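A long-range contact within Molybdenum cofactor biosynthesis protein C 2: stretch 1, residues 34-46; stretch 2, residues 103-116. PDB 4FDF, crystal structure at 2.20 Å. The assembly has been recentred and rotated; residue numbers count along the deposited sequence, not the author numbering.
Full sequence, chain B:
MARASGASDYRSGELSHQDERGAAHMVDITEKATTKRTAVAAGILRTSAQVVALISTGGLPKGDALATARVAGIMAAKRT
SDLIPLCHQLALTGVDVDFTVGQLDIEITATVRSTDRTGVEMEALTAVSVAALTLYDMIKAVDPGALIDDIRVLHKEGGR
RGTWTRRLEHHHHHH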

# COMPACT_ATOMS: atom_id res chain seq x y z
N THR B 34 3.38 22.85 -14.34
CA THR B 34 4.37 21.78 -14.17
C THR B 34 5.73 22.24 -14.66
O THR B 34 5.88 22.67 -15.80
CB THR B 34 3.99 20.49 -14.94
OG1 THR B 34 4.00 20.76 -16.35
CG2 THR B 34 2.62 19.97 -14.54
N THR B 35 6.73 22.15 -13.78
CA THR B 35 8.11 22.43 -14.15
C THR B 35 8.99 21.23 -13.81
O THR B 35 8.59 20.36 -13.03
CB THR B 35 8.68 23.70 -13.45
OG1 THR B 35 8.76 23.47 -12.03
CG2 THR B 35 7.84 24.94 -13.74
N LYS B 36 10.18 21.20 -14.40
CA LYS B 36 11.18 20.19 -14.09
C LYS B 36 11.89 20.56 -12.78
O LYS B 36 12.53 21.60 -12.69
CB LYS B 36 12.18 20.08 -15.24
N ARG B 37 11.76 19.70 -11.77
CA ARG B 37 12.28 19.99 -10.43
C ARG B 37 13.27 18.96 -9.89
O ARG B 37 13.20 17.77 -10.23
CB ARG B 37 11.13 20.13 -9.43
CG ARG B 37 10.08 21.12 -9.86
CD ARG B 37 9.10 21.44 -8.78
NE ARG B 37 7.99 22.21 -9.32
CZ ARG B 37 7.37 23.20 -8.68
NH1 ARG B 37 7.75 23.56 -7.46
NH2 ARG B 37 6.38 23.85 -9.28
N THR B 38 14.18 19.43 -9.05
CA THR B 38 15.08 18.55 -8.33
C THR B 38 15.25 18.98 -6.87
O THR B 38 15.35 20.18 -6.56
CB THR B 38 16.44 18.36 -9.06
OG1 THR B 38 17.39 17.76 -8.15
CG2 THR B 38 16.99 19.67 -9.56
N ALA B 39 15.24 17.99 -5.98
CA ALA B 39 15.49 18.25 -4.57
C ALA B 39 16.53 17.29 -4.03
O ALA B 39 16.58 16.12 -4.42
CB ALA B 39 14.21 18.16 -3.77
N VAL B 40 17.34 17.79 -3.11
CA VAL B 40 18.37 17.01 -2.44
C VAL B 40 18.22 17.15 -0.92
O VAL B 40 18.13 18.27 -0.38
CB VAL B 40 19.81 17.44 -2.88
CG1 VAL B 40 20.88 16.51 -2.27
CG2 VAL B 40 19.94 17.45 -4.40
N ALA B 41 18.21 16.01 -0.25
CA ALA B 41 18.14 15.98 1.20
C ALA B 41 19.28 15.11 1.73
O ALA B 41 19.78 14.25 1.00
CB ALA B 41 16.80 15.42 1.64
N ALA B 42 19.67 15.33 2.98
CA ALA B 42 20.70 14.50 3.63
C ALA B 42 20.31 14.12 5.05
O ALA B 42 19.32 14.63 5.61
CB ALA B 42 22.05 15.22 3.62
N GLY B 43 21.10 13.22 5.63
CA GLY B 43 20.88 12.72 6.99
C GLY B 43 22.09 11.88 7.37
O GLY B 43 22.91 11.56 6.51
N ILE B 44 22.19 11.53 8.64
CA ILE B 44 23.39 10.86 9.14
C ILE B 44 23.06 9.81 10.20
O ILE B 44 22.30 10.06 11.13
CB ILE B 44 24.49 11.89 9.60
CG1 ILE B 44 25.84 11.21 9.86
CG2 ILE B 44 24.05 12.69 10.81
CD1 ILE B 44 26.95 12.19 10.24
N LEU B 45 23.62 8.61 10.03
CA LEU B 45 23.52 7.60 11.07
C LEU B 45 24.80 7.62 11.92
O LEU B 45 25.89 7.39 11.40
CB LEU B 45 23.32 6.22 10.45
CG LEU B 45 23.12 5.08 11.44
CD1 LEU B 45 21.72 5.09 11.99
CD2 LEU B 45 23.42 3.73 10.80
N ARG B 46 24.66 7.93 13.21
CA ARG B 46 25.82 7.96 14.11
C ARG B 46 26.04 6.58 14.74
O ARG B 46 25.28 6.14 15.60
CB ARG B 46 25.64 9.01 15.21
CG ARG B 46 25.07 10.35 14.75
CD ARG B 46 26.14 11.38 14.51
NE ARG B 46 25.57 12.71 14.35
CZ ARG B 46 26.19 13.74 13.78
NH1 ARG B 46 27.43 13.59 13.30
NH2 ARG B 46 25.58 14.91 13.67
N GLN B 103 34.41 7.55 9.52
CA GLN B 103 35.05 6.80 10.61
C GLN B 103 34.01 6.13 11.50
O GLN B 103 34.14 4.96 11.86
CB GLN B 103 35.92 7.74 11.44
CG GLN B 103 36.93 8.57 10.64
CD GLN B 103 38.10 7.74 10.13
OE1 GLN B 103 38.46 6.71 10.71
NE2 GLN B 103 38.70 8.18 9.03
N LEU B 104 32.98 6.89 11.86
CA LEU B 104 31.99 6.45 12.85
C LEU B 104 30.58 6.65 12.33
O LEU B 104 29.63 6.10 12.89
CB LEU B 104 32.18 7.24 14.14
CG LEU B 104 33.52 7.12 14.87
CD1 LEU B 104 33.84 8.41 15.61
CD2 LEU B 104 33.52 5.91 15.82
N ASP B 105 30.46 7.44 11.27
CA ASP B 105 29.18 7.91 10.74
C ASP B 105 28.94 7.42 9.30
O ASP B 105 29.88 7.10 8.56
CB ASP B 105 29.15 9.44 10.77
CG ASP B 105 29.09 10.01 12.18
OD1 ASP B 105 28.42 9.39 13.04
OD2 ASP B 105 29.69 11.06 12.44
N ILE B 106 27.66 7.36 8.93
CA ILE B 106 27.26 7.09 7.55
C ILE B 106 26.33 8.21 7.07
O ILE B 106 25.20 8.33 7.53
CB ILE B 106 26.57 5.72 7.41
CG1 ILE B 106 27.46 4.63 8.03
CG2 ILE B 106 26.28 5.41 5.93
CD1 ILE B 106 26.75 3.32 8.33
N GLU B 107 26.83 9.04 6.16
CA GLU B 107 26.01 10.09 5.58
C GLU B 107 25.15 9.55 4.44
O GLU B 107 25.59 8.71 3.63
CB GLU B 107 26.87 11.27 5.13
N ILE B 108 23.90 10.01 4.39
CA ILE B 108 22.97 9.57 3.38
C ILE B 108 22.53 10.79 2.57
O ILE B 108 22.21 11.83 3.12
CB ILE B 108 21.74 8.88 4.03
CG1 ILE B 108 22.19 7.79 5.00
CG2 ILE B 108 20.81 8.30 2.97
CD1 ILE B 108 21.17 7.42 6.05
N THR B 109 22.54 10.67 1.25
CA THR B 109 22.06 11.76 0.41
C THR B 109 21.03 11.22 -0.59
O THR B 109 21.30 10.25 -1.31
CB THR B 109 23.24 12.45 -0.33
OG1 THR B 109 24.29 12.74 0.61
CG2 THR B 109 22.81 13.74 -0.99
N ALA B 110 19.86 11.83 -0.63
CA ALA B 110 18.86 11.47 -1.63
C ALA B 110 18.62 12.61 -2.62
O ALA B 110 18.45 13.76 -2.23
CB ALA B 110 17.56 11.04 -0.97
N THR B 111 18.65 12.26 -3.90
CA THR B 111 18.40 13.20 -4.99
C THR B 111 17.15 12.74 -5.73
O THR B 111 17.08 11.59 -6.16
CB THR B 111 19.62 13.28 -5.95
OG1 THR B 111 20.74 13.82 -5.24
CG2 THR B 111 19.34 14.16 -7.16
N VAL B 112 16.16 13.63 -5.81
CA VAL B 112 14.87 13.30 -6.41
C VAL B 112 14.61 14.28 -7.55
O VAL B 112 14.84 15.48 -7.41
CB VAL B 112 13.70 13.37 -5.38
CG1 VAL B 112 12.35 13.08 -6.07
CG2 VAL B 112 13.90 12.36 -4.25
N ARG B 113 14.16 13.74 -8.68
CA ARG B 113 13.79 14.57 -9.83
C ARG B 113 12.34 14.29 -10.23
O ARG B 113 11.85 13.14 -10.14
CB ARG B 113 14.76 14.36 -11.00
CG ARG B 113 16.17 14.95 -10.75
CD ARG B 113 17.27 14.32 -11.63
NE ARG B 113 17.29 12.86 -11.54
CZ ARG B 113 18.19 12.13 -10.89
NH1 ARG B 113 19.21 12.70 -10.24
NH2 ARG B 113 18.08 10.80 -10.89
N SER B 114 11.66 15.35 -10.66
CA SER B 114 10.26 15.28 -11.07
C SER B 114 9.84 16.43 -11.99
O SER B 114 10.31 17.57 -11.85
CB SER B 114 9.34 15.27 -9.85
OG SER B 114 7.98 15.28 -10.25
N THR B 115 8.95 16.12 -12.93
CA THR B 115 8.29 17.13 -13.74
C THR B 115 6.87 17.25 -13.22
O THR B 115 6.01 16.45 -13.60
CB THR B 115 8.27 16.72 -15.22
OG1 THR B 115 9.59 16.37 -15.63
CG2 THR B 115 7.75 17.88 -16.09
N ASP B 116 6.63 18.22 -12.34
CA ASP B 116 5.30 18.39 -11.72
C ASP B 116 5.02 19.79 -11.17
O ASP B 116 5.78 20.73 -11.39
CB ASP B 116 5.06 17.31 -10.65
CG ASP B 116 3.65 16.72 -10.71
OD1 ASP B 116 2.67 17.49 -10.64
OD2 ASP B 116 3.54 15.48 -10.81

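Strands 35-46 and 105-116 lie side by side as antiparallel neighbours in a sheet, their directions 160° apart, and together they bury 1020 Å². The register holds without a bulge from Thr35 opposite Asp116 to Arg46 opposite Asp105. Six pairs, beginning with Thr35 and Asp116 and ending with Leu45 and Ile106, each exchange two backbone hydrogen bonds; Ala39 and Val112 are typical, with Ala39 N to Val112 O and Val112 N to Ala39 O both at 2.9 Å. The pairs between them make no such bonds, and there CA-H...O contacts fill the gaps, as from Thr38 CA to Val112 O at 3.2 Å.

Asp116, at one end of the ladder, has the most surface covered by the other strand, and it is held chiefly through its backbone. Its O accepts from Thr35 N at 2.9 Å, while its N donates to Thr35 O at 3.0 Å. The same carbonyl draws in a side chain: Arg37, on the same face, extends along the strand so that its NE makes a weak hydrogen bond to Asp116 O, at 3.4 Å. A long, many-donor side chain suits this place because it can reach the next hydrogen-bonded pair while its own backbone stays in the ladder, Arg37 N donating to Ser114 O at a short 2.6 Å. The carboxylate of Asp116 finds its hydrogen-bonding partners outside this pairing.

Asp105 closes the other end, and here the side chain matters more. The end of its side chain comes nearer the other strand, and Asp105 OD2 lies 3.5 Å from Arg46 NH1, near the edge of the guanidinium plane. The opposite charges form a salt bridge, although its hydrogen bond is weak. Asp105 also has an apolar side to offer: its CB packs against Ile44 CD1 at 3.6 Å, the extended isoleucine reaching diagonally past its direct partner, Glu107.

Leu45, on the other face, combines both kinds of cohesion. Its N donates to Ile106 O at 3.0 Å, and its CD2 meets Ile106 CD1 at 4.2 Å, an apolar contact suited to a buried face. That face continues through Ile108, Ala110, Ala41, Ala39 and Val112, all buried. The face bearing Thr38, Val40, Thr109 and Thr111 is more open, and its beta-branched residues suit both the extended backbone and a mixed environment: Val40 CG1 touches Thr109 CG2 at 3.6 Å, methyl against methyl, leaving the threonine hydroxyl out of that contact.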